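Local structure of 4-diphosphocytidyl-2C-methyl-D-erythritol synthase (Neisseria gonorrhoeae, 1VGW) at residues 33-36 against 37-40; 188-191 against 192-196. The protein probably catalyses the transfer of a cytidylyl group from CTP to 2-C-methyl-D-erythritol 4-phosphate, an early step of isoprenoid biosynthesis. All blocks are in the same frame, centred on the assembly; numbering follows the deposited sequence.

Interaction 1 (33-36 against 37-40); sequences SKTV and LEHV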
ATOM      1  N   SER B  33      -0.402 -17.050 -19.627  1.00 67.52           N
ATOM      2  CA  SER B  33      -0.987 -18.296 -20.113  1.00 65.94           C
ATOM      3  C   SER B  33      -1.558 -19.123 -18.980  1.00 65.21           C
ATOM      4  O   SER B  33      -1.680 -20.354 -19.113  1.00 66.17           O
ATOM      5  CB  SER B  33       0.103 -19.080 -20.858  1.00 68.36           C
ATOM      6  OG  SER B  33       1.223 -19.322 -20.017  1.00 69.49           O
ATOM      7  N   LYS B  34      -1.856 -18.484 -17.846  1.00 63.02           N
ATOM      8  CA  LYS B  34      -2.327 -19.183 -16.651  1.00 59.92           C
ATOM      9  C   LYS B  34      -3.321 -18.350 -15.852  1.00 57.40           C
ATOM     10  O   LYS B  34      -3.295 -17.123 -15.896  1.00 57.01           O
ATOM     11  CB  LYS B  34      -1.112 -19.445 -15.718  1.00 59.57           C
ATOM     12  CG  LYS B  34      -0.132 -20.481 -16.188  1.00 63.20           C
ATOM     13  CD  LYS B  34       1.315 -20.046 -16.039  1.00 68.03           C
ATOM     14  CE  LYS B  34       1.664 -19.710 -14.603  1.00 71.78           C
ATOM     15  NZ  LYS B  34       3.104 -19.367 -14.408  1.00 74.43           N
ATOM     16  N   THR B  35      -4.195 -19.001 -15.094  1.00 54.48           N
ATOM     17  CA  THR B  35      -5.103 -18.270 -14.221  1.00 51.68           C
ATOM     18  C   THR B  35      -4.285 -17.729 -13.033  1.00 49.75           C
ATOM     19  O   THR B  35      -3.120 -18.099 -12.872  1.00 48.06           O
ATOM     20  CB  THR B  35      -6.246 -19.142 -13.695  1.00 53.31           C
ATOM     21  OG1 THR B  35      -5.751 -20.441 -13.315  1.00 55.01           O
ATOM     22  CG2 THR B  35      -7.327 -19.313 -14.756  1.00 52.87           C
ATOM     23  N   VAL B  36      -4.892 -16.849 -12.242  1.00 48.16           N
ATOM     24  CA  VAL B  36      -4.235 -16.290 -11.051  1.00 45.57           C
ATOM     25  C   VAL B  36      -3.920 -17.455 -10.094  1.00 43.41           C
ATOM     26  O   VAL B  36      -2.815 -17.605  -9.626  1.00 42.45           O
ATOM     27  CB  VAL B  36      -5.115 -15.274 -10.315  1.00 45.02           C
ATOM     28  CG1 VAL B  36      -4.342 -14.475  -9.275  1.00 40.61           C
ATOM     29  CG2 VAL B  36      -5.803 -14.329 -11.297  1.00 45.67           C
ATOM     30  N   LEU B  37      -4.893 -18.337  -9.891  1.00 43.76           N
ATOM     31  CA  LEU B  37      -4.705 -19.485  -9.045  1.00 45.95           C
ATOM     32  C   LEU B  37      -3.516 -20.345  -9.475  1.00 46.13           C
ATOM     33  O   LEU B  37      -2.593 -20.537  -8.676  1.00 45.82           O
ATOM     34  CB  LEU B  37      -5.951 -20.369  -8.926  1.00 47.26           C
ATOM     35  CG  LEU B  37      -5.817 -21.414  -7.788  1.00 49.93           C
ATOM     36  CD1 LEU B  37      -5.512 -20.699  -6.475  1.00 49.72           C
ATOM     37  CD2 LEU B  37      -7.095 -22.216  -7.635  1.00 47.63           C
ATOM     38  N   GLU B  38      -3.459 -20.701 -10.767  1.00 45.63           N
ATOM     39  CA  GLU B  38      -2.354 -21.515 -11.267  1.00 44.46           C
ATOM     40  C   GLU B  38      -1.025 -20.813 -11.054  1.00 42.26           C
ATOM     41  O   GLU B  38      -0.005 -21.460 -10.895  1.00 43.31           O
ATOM     42  CB  GLU B  38      -2.529 -21.862 -12.732  1.00 46.13           C
ATOM     43  CG  GLU B  38      -3.511 -22.977 -13.016  1.00 50.87           C
ATOM     44  CD  GLU B  38      -3.670 -23.161 -14.532  1.00 54.30           C
ATOM     45  OE1 GLU B  38      -2.835 -23.831 -15.155  1.00 53.89           O
ATOM     46  OE2 GLU B  38      -4.647 -22.582 -15.066  1.00 56.89           O
ATOM     47  N   HIS B  39      -1.035 -19.483 -11.109  1.00 41.33           N
ATOM     48  CA  HIS B  39       0.168 -18.717 -10.841  1.00 41.19           C
ATOM     49  C   HIS B  39       0.561 -18.877  -9.355  1.00 40.84           C
ATOM     50  O   HIS B  39       1.749 -18.935  -9.064  1.00 40.30           O
ATOM     51  CB  HIS B  39      -0.027 -17.235 -11.101  1.00 42.89           C
ATOM     52  CG  HIS B  39       0.163 -16.839 -12.528  1.00 46.33           C
ATOM     53  ND1 HIS B  39       1.412 -16.825 -13.121  1.00 45.98           N
ATOM     54  CD2 HIS B  39      -0.728 -16.438 -13.467  1.00 44.64           C
ATOM     55  CE1 HIS B  39       1.274 -16.423 -14.376  1.00 45.91           C
ATOM     56  NE2 HIS B  39      -0.005 -16.185 -14.604  1.00 46.45           N
ATOM     57  N   VAL B  40      -0.443 -18.842  -8.473  1.00 38.38           N
ATOM     58  CA  VAL B  40      -0.177 -18.982  -7.047  1.00 37.89           C
ATOM     59  C   VAL B  40       0.333 -20.393  -6.689  1.00 35.61           C
ATOM     60  O   VAL B  40       1.256 -20.522  -5.883  1.00 32.22           O
ATOM     61  CB  VAL B  40      -1.358 -18.616  -6.146  1.00 37.81           C
ATOM     62  CG1 VAL B  40      -1.096 -19.127  -4.703  1.00 43.73           C
ATOM     63  CG2 VAL B  40      -1.496 -17.100  -6.021  1.00 39.98           C
TER
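L37 stands in the first turn of helix 36-45, its N 3.3 Å from T35 C, and T35 is the N-cap of that helix. The L37 side chain points away from 33-36 and packs on I11 of strand 7-12. At E38 the cap is made from two directions. E38 N donates to T35 OG1 in a long, weak bond of 3.4 Å. T35 OG1 in turn donates to E38 OE2 at 3.0 Å, meeting that oxygen on its anti side, 18° out of the carboxylate plane. The threonine hydroxyl is therefore both acceptor and donor to one residue, the accepted bond being the weak one. With chi1 at 42°, T35 holds OG1 between its own N and carbonyl carbon, within reach of both E38 N and E38 OE2. H39 comes next. Its N donates to T35 O at 3.1 Å, a backbone bond from i+4 to i. The K34 side chain crosses that of H39 at about a right angle. K34 CE sits over one face, 3.5 Å from the H39 ring centroid, as a CH-pi contact offset toward the rim. The bends at chi2 and chi3 of K34 bring CE there. H39 NE2 is hydrogen-bonded to I31 O, which ties the ring to the preceding loop. V40 N ends the walk by donating to V36 O at 2.9 Å. The chemistry implies a doubly tied helix start. The hydroxyl of T35 offers an acceptor to an amide of the first turn, as an N-cap does, though weakly, and E38 limits how that hydroxyl can turn. The I31 bond probably limits rotation of the H39 ring against K34.

Interaction 2 (188-191 against 192-196); sequences GITD and EASAV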
ATOM      1  N   GLY B 188     -15.244 -11.715  17.194  1.00 72.32           N
ATOM      2  CA  GLY B 188     -14.995 -10.450  16.489  1.00 67.45           C
ATOM      3  C   GLY B 188     -13.557 -10.356  15.989  1.00 63.69           C
ATOM      4  O   GLY B 188     -12.820  -9.455  16.418  1.00 64.93           O
ATOM      5  N   ILE B 189     -13.137 -11.238  15.098  1.00 57.94           N
ATOM      6  CA  ILE B 189     -11.786 -11.290  14.583  1.00 53.79           C
ATOM      7  C   ILE B 189     -11.701 -11.011  13.080  1.00 49.70           C
ATOM      8  O   ILE B 189     -12.724 -11.054  12.383  1.00 51.20           O
ATOM      9  CB  ILE B 189     -11.183 -12.707  14.792  1.00 56.49           C
ATOM     10  CG1 ILE B 189     -11.943 -13.712  13.909  1.00 53.75           C
ATOM     11  CG2 ILE B 189     -11.225 -13.146  16.237  1.00 55.68           C
ATOM     12  CD1 ILE B 189     -11.019 -14.601  13.110  1.00 53.38           C
ATOM     13  N   THR B 190     -10.498 -10.793  12.555  1.00 43.13           N
ATOM     14  CA  THR B 190     -10.328 -10.562  11.120  1.00 37.29           C
ATOM     15  C   THR B 190      -9.410 -11.597  10.471  1.00 34.03           C
ATOM     16  O   THR B 190      -9.945 -12.539   9.878  1.00 32.16           O
ATOM     17  CB  THR B 190      -9.815  -9.156  10.811  1.00 38.86           C
ATOM     18  OG1 THR B 190      -8.753  -8.844  11.734  1.00 37.85           O
ATOM     19  CG2 THR B 190     -10.934  -8.116  10.959  1.00 35.89           C
ATOM     20  N   ASP B 191      -8.096 -11.435  10.486  1.00 29.11           N
ATOM     21  CA  ASP B 191      -7.172 -12.391   9.905  1.00 29.80           C
ATOM     22  C   ASP B 191      -6.832 -13.562  10.859  1.00 29.65           C
ATOM     23  O   ASP B 191      -7.384 -13.613  11.968  1.00 28.40           O
ATOM     24  CB  ASP B 191      -5.897 -11.709   9.417  1.00 26.99           C
ATOM     25  CG  ASP B 191      -5.056 -11.028  10.430  1.00 26.82           C
ATOM     26  OD1 ASP B 191      -4.006 -10.389  10.166  1.00 27.04           O
ATOM     27  OD2 ASP B 191      -5.391 -11.041  11.622  1.00 34.15           O
ATOM     28  N   GLU B 192      -6.019 -14.543  10.394  1.00 27.03           N
ATOM     29  CA  GLU B 192      -5.704 -15.677  11.268  1.00 27.61           C
ATOM     30  C   GLU B 192      -4.913 -15.207  12.505  1.00 26.27           C
ATOM     31  O   GLU B 192      -5.261 -15.680  13.594  1.00 26.92           O
ATOM     32  CB  GLU B 192      -5.017 -16.857  10.617  1.00 25.44           C
ATOM     33  CG  GLU B 192      -5.829 -17.667   9.625  1.00 25.10           C
ATOM     34  CD  GLU B 192      -6.161 -16.888   8.339  1.00 30.26           C
ATOM     35  OE1 GLU B 192      -7.215 -17.157   7.720  1.00 28.43           O
ATOM     36  OE2 GLU B 192      -5.402 -15.996   7.897  1.00 26.57           O
ATOM     37  N   ALA B 193      -3.964 -14.324  12.380  1.00 22.22           N
ATOM     38  CA  ALA B 193      -3.216 -13.795  13.486  1.00 24.35           C
ATOM     39  C   ALA B 193      -4.106 -13.263  14.589  1.00 28.05           C
ATOM     40  O   ALA B 193      -3.913 -13.557  15.772  1.00 31.38           O
ATOM     41  CB  ALA B 193      -2.207 -12.749  13.047  1.00 20.28           C
ATOM     42  N   SER B 194      -5.156 -12.501  14.270  1.00 30.64           N
ATOM     43  CA  SER B 194      -6.007 -11.932  15.302  1.00 30.40           C
ATOM     44  C   SER B 194      -6.735 -12.997  16.098  1.00 28.23           C
ATOM     45  O   SER B 194      -7.154 -12.721  17.228  1.00 28.54           O
ATOM     46  CB  SER B 194      -6.957 -10.862  14.735  1.00 30.89           C
ATOM     47  OG  SER B 194      -8.126 -11.447  14.193  1.00 25.91           O
ATOM     48  N   ALA B 195      -7.030 -14.162  15.552  1.00 27.44           N
ATOM     49  CA  ALA B 195      -7.613 -15.248  16.355  1.00 28.57           C
ATOM     50  C   ALA B 195      -6.505 -15.903  17.220  1.00 28.78           C
ATOM     51  O   ALA B 195      -6.771 -16.322  18.345  1.00 30.54           O
ATOM     52  CB  ALA B 195      -8.266 -16.337  15.558  1.00 28.44           C
ATOM     53  N   VAL B 196      -5.279 -15.947  16.742  1.00 28.02           N
ATOM     54  CA  VAL B 196      -4.199 -16.484  17.573  1.00 29.18           C
ATOM     55  C   VAL B 196      -3.940 -15.539  18.743  1.00 29.16           C
ATOM     56  O   VAL B 196      -3.863 -16.006  19.878  1.00 26.88           O
ATOM     57  CB  VAL B 196      -2.955 -16.834  16.765  1.00 27.14           C
ATOM     58  CG1 VAL B 196      -1.728 -17.075  17.645  1.00 28.88           C
ATOM     59  CG2 VAL B 196      -3.193 -18.158  15.986  1.00 28.52           C
TER
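D191 is the N-cap residue of the helix that runs on to 197, and S194 N is the amide it caps. S194 N donates to D191 OD2 at 3.0 Å. The donor meets OD2 on its anti side and lies 34° out of the carboxylate plane. D191 CG stands between the backbone N and the carbonyl carbon, chi1 62°, which places OD2 within bonding distance of S194 N. The same OD2 makes a salt bridge to K147 of the second subunit, and D191 OD1 takes a hydrogen bond from Q170 of the same chain. Both carboxylate oxygens are thus engaged, so the group is held in its rotation. The lysine and the helix start would both be expected to favour its negative charge.

S194 answers with its own hydroxyl. T190 N donates to S194 OG at 3.0 Å along a fairly straight line of 160°. S194 OG in turn donates to D191 O at 3.2 Å, tilted from the carbonyl plane. One hydroxyl thereby links two successive residues of the loop to the helix. T190 OG1 comes within 3.6 Å of S194 OG. The E192 side chain points away from 188-191, and its OE1 forms a salt bridge with R84.

Packing lies outside this polar network. The methyl of A193 sits 3.9 Å from D191 OD2, and K147 of the second subunit also touches A193 and S194. I189 packs on the serine and the residue after it: its CB is 3.4 Å from S194 OG, and its CD1 reaches A195 CB at 4.1 Å.

Overall arrangement
From the N terminus, strand 7-12 leads into a loop. Interaction 1 ends that loop by starting helix 36-45, whose first turn packs against the same strand. Much later the chain leaves helix 174-180, and interaction 2 closes the following loop at the start of helix 192-197, beside strand 169-173. Both loops have residues missing from the model, 15-25 and 184-185. The two contacts are in series, so they neither nest nor cross. Both are N-caps, but their surroundings differ. Interaction 1 is touched by no other chain of the assembly, while interaction 2 meets the second subunit. Their centres lie 28 Å apart on opposite sides of the chain's centre, with nearest atoms about 14 Å apart.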